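Local coordinates for putative dienelactone hydrolase (Klebsiella pneumoniae subsp. pneumoniae MGH 78578, PDB 3F67), which probably acts as a hydrolase of the dienelactone hydrolase family, with an alpha/beta-hydrolase fold, though its substrate is not established, at residues L32-V37 with H115-T120; A141-Y146 with A236-Y241. All coordinates share one frame; numbering follows the deposited sequence.

Contact 1: residues L32-V37 with H115-T120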
loop_
_atom_site.group_PDB
_atom_site.type_symbol
_atom_site.label_atom_id
_atom_site.label_comp_id
_atom_site.label_asym_id
_atom_site.label_seq_id
_atom_site.Cartn_x
_atom_site.Cartn_y
_atom_site.Cartn_z
ATOM N N LEU A 32 8.006 16.545 6.703
ATOM C CA LEU A 32 8.249 15.140 7.059
ATOM C C LEU A 32 8.276 14.260 5.834
ATOM O O LEU A 32 7.565 14.544 4.868
ATOM C CB LEU A 32 7.114 14.641 7.984
ATOM C CG LEU A 32 7.107 15.325 9.373
ATOM C CD1 LEU A 32 5.720 15.068 9.983
ATOM C CD2 LEU A 32 8.213 14.687 10.192
ATOM N N PRO A 33 9.048 13.160 5.880
ATOM C CA PRO A 33 8.846 12.131 4.837
ATOM C C PRO A 33 7.411 11.585 4.957
ATOM O O PRO A 33 6.870 11.439 6.106
ATOM C CB PRO A 33 9.886 11.034 5.206
ATOM C CG PRO A 33 10.121 11.239 6.717
ATOM C CD PRO A 33 9.884 12.688 7.032
ATOM N N ILE A 34 6.789 11.278 3.816
ATOM C CA ILE A 34 5.381 10.887 3.777
ATOM C C ILE A 34 5.300 9.410 3.451
ATOM O O ILE A 34 5.936 8.976 2.481
ATOM C CB ILE A 34 4.668 11.641 2.621
ATOM C CG1 ILE A 34 4.790 13.174 2.822
ATOM C CG2 ILE A 34 3.211 11.145 2.441
ATOM C CD1 ILE A 34 4.674 13.932 1.523
ATOM N N VAL A 35 4.508 8.646 4.217
ATOM C CA VAL A 35 4.186 7.285 3.770
ATOM C C VAL A 35 2.674 7.222 3.521
ATOM O O VAL A 35 1.869 7.290 4.476
ATOM C CB VAL A 35 4.618 6.179 4.783
ATOM C CG1 VAL A 35 4.229 4.772 4.235
ATOM C CG2 VAL A 35 6.120 6.265 5.069
ATOM N N ILE A 36 2.297 7.058 2.262
ATOM C CA ILE A 36 0.867 6.762 1.973
ATOM C C ILE A 36 0.667 5.276 2.315
ATOM O O ILE A 36 1.495 4.444 1.932
ATOM C CB ILE A 36 0.603 7.004 0.535
ATOM C CG1 ILE A 36 0.790 8.517 0.202
ATOM C CG2 ILE A 36 -0.841 6.552 0.160
ATOM C CD1 ILE A 36 0.551 8.795 -1.291
ATOM N N VAL A 37 -0.392 4.954 3.055
ATOM C CA VAL A 37 -0.620 3.580 3.511
ATOM C C VAL A 37 -1.871 3.093 2.776
ATOM O O VAL A 37 -2.963 3.699 2.926
ATOM C CB VAL A 37 -0.886 3.547 5.028
ATOM C CG1 VAL A 37 -1.226 2.108 5.461
ATOM C CG2 VAL A 37 0.389 4.012 5.800
ATOM N N HIS A 115 9.304 16.056 -1.746
ATOM C CA HIS A 115 10.469 15.360 -2.276
ATOM C C HIS A 115 10.786 14.063 -1.546
ATOM O O HIS A 115 11.819 13.434 -1.816
ATOM C CB HIS A 115 11.688 16.294 -2.305
ATOM C CG HIS A 115 11.503 17.460 -3.230
ATOM N ND1 HIS A 115 11.338 17.311 -4.592
ATOM C CD2 HIS A 115 11.480 18.797 -2.993
ATOM C CE1 HIS A 115 11.215 18.506 -5.154
ATOM N NE2 HIS A 115 11.297 19.422 -4.207
ATOM N N ARG A 116 9.898 13.664 -0.629
ATOM C CA ARG A 116 10.157 12.473 0.218
ATOM C C ARG A 116 8.890 11.626 0.287
ATOM O O ARG A 116 8.409 11.202 1.360
ATOM C CB ARG A 116 10.622 12.916 1.627
ATOM C CG ARG A 116 11.824 13.866 1.557
ATOM C CD ARG A 116 12.302 14.265 2.973
ATOM N NE ARG A 116 12.802 13.073 3.712
ATOM C CZ ARG A 116 13.108 13.091 5.013
ATOM N NH1 ARG A 116 12.959 14.212 5.724
ATOM N NH2 ARG A 116 13.573 11.974 5.614
ATOM N N LEU A 117 8.373 11.305 -0.893
ATOM C CA LEU A 117 7.134 10.515 -0.959
ATOM C C LEU A 117 7.409 9.034 -1.031
ATOM O O LEU A 117 8.160 8.570 -1.894
ATOM C CB LEU A 117 6.312 10.909 -2.202
ATOM C CG LEU A 117 4.896 10.320 -2.332
ATOM C CD1 LEU A 117 3.895 10.827 -1.258
ATOM C CD2 LEU A 117 4.354 10.591 -3.793
ATOM N N LEU A 118 6.721 8.302 -0.159
ATOM C CA LEU A 118 6.908 6.827 -0.014
ATOM C C LEU A 118 5.518 6.189 0.025
ATOM O O LEU A 118 4.518 6.869 0.331
ATOM C CB LEU A 118 7.637 6.539 1.292
ATOM C CG LEU A 118 8.992 7.218 1.462
ATOM C CD1 LEU A 118 9.435 7.136 2.918
ATOM C CD2 LEU A 118 10.030 6.603 0.519
ATOM N N ILE A 119 5.419 4.877 -0.236
ATOM C CA ILE A 119 4.121 4.235 -0.124
ATOM C C ILE A 119 4.301 2.790 0.333
ATOM O O ILE A 119 5.280 2.118 -0.038
ATOM C CB ILE A 119 3.368 4.294 -1.478
ATOM C CG1 ILE A 119 1.954 3.744 -1.358
ATOM C CG2 ILE A 119 4.180 3.601 -2.619
ATOM C CD1 ILE A 119 1.085 4.052 -2.678
ATOM N N THR A 120 3.367 2.319 1.142
ATOM C CA THR A 120 3.312 0.891 1.466
ATOM C C THR A 120 1.849 0.448 1.442
ATOM O O THR A 120 0.937 1.247 1.703
ATOM C CB THR A 120 3.991 0.593 2.830
ATOM O OG1 THR A 120 4.185 -0.823 2.958
ATOM C CG2 THR A 120 3.169 1.133 4.046
#
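Arg116 sets CG anti to its carbonyl carbon (chi1 -54°) and bends at chi3 (64°), which lays its guanidinium alongside the Pro33 ring, with Pro33 CD over one face, offset toward the rim, 3.7 Å from Arg116 NH1. Leu117, with CG anti to the backbone N (chi1 -172°), swings CD1 back toward the other strand, where it meets Ile34 CG2 at 3.8 Å and Ile36 CD1 at 3.9 Å. On the opposite face, Val35 CG1 touches Thr120 CG2 and Val35 CG2 meets Leu118 CD1. Alternation puts Val35, Val37, Leu118 and Thr120 on this face and Ile34, Ile36, Leu117 and Ile119 on the other. The strands run parallel: Ile34 N gives a nearly straight bond to Arg116 O (2.9 Å), Ile36 N bonds to Leu118 O from above the carbonyl plane, Leu118 N to Ile34 O is bent at the hydrogen, and Thr120 N to Ile36 O is straighter. Helix 93-108 packs on the Ile34 and Ile36 side, helix 46-57 on the Val35 and Val37 side. With four backbone bonds and mostly aliphatic faces, this is a buried central-sheet pair; Thr120 OG1 bonds to Val143 O, and Arg116 NE forms a salt bridge with the C-terminal carboxylate of Tyr241.

Contact 2: residues A141-Y146 with A236-Y241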
loop_
_atom_site.group_PDB
_atom_site.type_symbol
_atom_site.label_atom_id
_atom_site.label_comp_id
_atom_site.label_asym_id
_atom_site.label_seq_id
_atom_site.Cartn_x
_atom_site.Cartn_y
_atom_site.Cartn_z
ATOM N N ALA A 141 10.152 5.533 -3.107
ATOM C CA ALA A 141 10.270 4.096 -2.867
ATOM C C ALA A 141 8.936 3.515 -2.454
ATOM O O ALA A 141 8.004 4.269 -2.070
ATOM C CB ALA A 141 11.329 3.823 -1.762
ATOM N N ALA A 142 8.839 2.179 -2.554
ATOM C CA ALA A 142 7.549 1.504 -2.300
ATOM C C ALA A 142 7.813 0.145 -1.665
ATOM O O ALA A 142 8.813 -0.514 -1.972
ATOM C CB ALA A 142 6.753 1.290 -3.623
ATOM N N VAL A 143 6.931 -0.245 -0.753
ATOM C CA VAL A 143 6.961 -1.586 -0.127
ATOM C C VAL A 143 5.578 -2.215 -0.262
ATOM O O VAL A 143 4.599 -1.715 0.325
ATOM C CB VAL A 143 7.411 -1.525 1.368
ATOM C CG1 VAL A 143 7.408 -2.967 2.004
ATOM C CG2 VAL A 143 8.874 -0.920 1.419
ATOM N N ALA A 144 5.509 -3.322 -1.024
ATOM C CA ALA A 144 4.212 -3.974 -1.339
ATOM C C ALA A 144 4.166 -5.260 -0.517
ATOM O O ALA A 144 5.080 -6.112 -0.621
ATOM C CB ALA A 144 4.170 -4.290 -2.817
ATOM N N TRP A 145 3.125 -5.416 0.301
ATOM C CA TRP A 145 2.974 -6.649 1.062
ATOM C C TRP A 145 1.912 -7.527 0.412
ATOM O O TRP A 145 0.764 -7.130 0.322
ATOM C CB TRP A 145 2.519 -6.374 2.473
ATOM C CG TRP A 145 3.398 -5.437 3.295
ATOM C CD1 TRP A 145 3.604 -4.079 3.082
ATOM C CD2 TRP A 145 4.084 -5.767 4.530
ATOM N NE1 TRP A 145 4.405 -3.572 4.107
ATOM C CE2 TRP A 145 4.680 -4.574 5.009
ATOM C CE3 TRP A 145 4.242 -6.963 5.268
ATOM C CZ2 TRP A 145 5.473 -4.536 6.222
ATOM C CZ3 TRP A 145 4.957 -6.943 6.501
ATOM C CH2 TRP A 145 5.572 -5.726 6.951
ATOM N N TYR A 146 2.341 -8.715 -0.007
ATOM C CA TYR A 146 1.483 -9.780 -0.584
ATOM C C TYR A 146 0.354 -9.221 -1.448
ATOM O O TYR A 146 -0.844 -9.458 -1.174
ATOM C CB TYR A 146 0.957 -10.707 0.525
ATOM C CG TYR A 146 0.735 -10.079 1.893
ATOM C CD1 TYR A 146 -0.467 -9.426 2.204
ATOM C CD2 TYR A 146 1.692 -10.206 2.896
ATOM C CE1 TYR A 146 -0.690 -8.874 3.464
ATOM C CE2 TYR A 146 1.464 -9.676 4.179
ATOM C CZ TYR A 146 0.305 -9.013 4.442
ATOM O OH TYR A 146 0.080 -8.498 5.683
ATOM N N ALA A 236 14.013 -0.350 6.665
ATOM C CA ALA A 236 15.365 -0.291 6.065
ATOM C C ALA A 236 15.307 0.212 4.609
ATOM O O ALA A 236 16.175 0.962 4.154
ATOM C CB ALA A 236 16.019 -1.724 6.105
ATOM N N TRP A 237 14.248 -0.177 3.893
ATOM C CA TRP A 237 14.113 0.152 2.476
ATOM C C TRP A 237 13.887 1.649 2.353
ATOM O O TRP A 237 14.381 2.288 1.423
ATOM C CB TRP A 237 12.909 -0.616 1.907
ATOM C CG TRP A 237 12.806 -0.603 0.403
ATOM C CD1 TRP A 237 11.959 0.165 -0.350
ATOM C CD2 TRP A 237 13.509 -1.448 -0.487
ATOM N NE1 TRP A 237 12.122 -0.143 -1.696
ATOM C CE2 TRP A 237 13.052 -1.154 -1.798
ATOM C CE3 TRP A 237 14.483 -2.456 -0.302
ATOM C CZ2 TRP A 237 13.535 -1.820 -2.940
ATOM C CZ3 TRP A 237 14.978 -3.149 -1.432
ATOM C CH2 TRP A 237 14.506 -2.817 -2.750
ATOM N N PHE A 238 13.107 2.200 3.278
ATOM C CA PHE A 238 12.730 3.625 3.290
ATOM C C PHE A 238 13.797 4.538 3.898
ATOM O O PHE A 238 13.717 5.777 3.769
ATOM C CB PHE A 238 11.453 3.866 4.126
ATOM C CG PHE A 238 10.167 3.376 3.474
ATOM C CD1 PHE A 238 9.024 3.124 4.265
ATOM C CD2 PHE A 238 10.095 3.121 2.089
ATOM C CE1 PHE A 238 7.827 2.673 3.681
ATOM C CE2 PHE A 238 8.879 2.678 1.477
ATOM C CZ PHE A 238 7.752 2.446 2.271
ATOM N N ALA A 239 14.759 3.943 4.571
ATOM C CA ALA A 239 15.599 4.720 5.530
ATOM C C ALA A 239 16.316 5.945 4.941
ATOM O O ALA A 239 16.465 6.978 5.635
ATOM C CB ALA A 239 16.640 3.793 6.182
ATOM N N GLN A 240 16.806 5.852 3.701
ATOM C CA GLN A 240 17.603 6.962 3.159
ATOM C C GLN A 240 16.775 8.121 2.625
ATOM O O GLN A 240 17.348 9.174 2.305
ATOM C CB GLN A 240 18.510 6.468 2.000
ATOM C CG GLN A 240 17.769 6.282 0.657
ATOM C CD GLN A 240 18.648 5.611 -0.369
ATOM O OE1 GLN A 240 19.373 6.276 -1.083
ATOM N NE2 GLN A 240 18.627 4.308 -0.404
ATOM N N TYR A 241 15.478 7.891 2.438
ATOM C CA TYR A 241 14.620 8.842 1.684
ATOM C C TYR A 241 14.014 9.917 2.564
ATOM O O TYR A 241 14.016 9.768 3.797
ATOM C CB TYR A 241 13.527 8.074 0.908
ATOM C CG TYR A 241 14.126 7.110 -0.059
ATOM C CD1 TYR A 241 14.108 5.714 0.182
ATOM C CD2 TYR A 241 14.784 7.573 -1.206
ATOM C CE1 TYR A 241 14.707 4.811 -0.743
ATOM C CE2 TYR A 241 15.379 6.673 -2.119
ATOM C CZ TYR A 241 15.326 5.305 -1.863
ATOM O OH TYR A 241 15.885 4.440 -2.771
ATOM O OXT TYR A 241 13.561 10.962 2.028
#
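Strand 141-145 runs extended past the C-terminal part of helix 224-238, and a type I turn spans Phe238 to Tyr241, with Tyr241 N bonded to Phe238 O at 3.1 Å. The closest pair of CA atoms is Ala141 and Phe238, 6.6 Å apart, and no hydrogen bond joins the two segments. Alternation along the strand directs the CB atoms of Ala141 and Val143 toward the C-terminal segment, and that of Ala142 away from it. Three aromatic side chains gather over this small-residue surface. Ala141 CB sits among them, 3.7 Å from Tyr241 CE1 and 4.0 Å from Trp237 CD1. Val143, with CG2 anti to the carbonyl carbon, puts this methyl obliquely against the Phe238 ring, 3.6 Å from Phe238 CE2, and 3.7 Å from Trp237 CD1. Trp237 has CG anti to its backbone N (chi1 -168°), which brings the CD1-NE1 side of the indole to the strand; NE1 comes within 3.3 Å of Ala142 O but is not directed for a hydrogen bond, and it bonds to Pro171 O. Gln240 CG lies over the centre of one face of the Tyr241 ring. Phe238 and Tyr241 also touch Leu118 of the neighbouring strand. The contact is therefore held by apolar fit between methyl groups and rings, which seats the C-terminal end of the chain on the sheet, while the indole N-H is satisfied by a backbone carbonyl beside strand 172-177.

Contacts 1 and 2 lie about 9 Å apart, centre to centre, and follow one another along the chain, contact 1 closing before contact 2 opens. Strands 32-38, 116-122 and 141-145 are consecutive in the central mixed sheet, and helix 224-238 packs against it. The Arg116-Tyr241 salt bridge and the hydrogen bond between Thr120 OG1 and Val143 O (2.8 Å) tie the contacts together. Ile119 O packs on Phe238 CZ at 3.4 Å. Strand 116-122 leads into a probable nucleophile elbow, a hallmark of alpha/beta hydrolases. Thr120 touches the residues of this elbow and Val143 lies near it, so the shared strands are consistent with a scaffold at the likely active site.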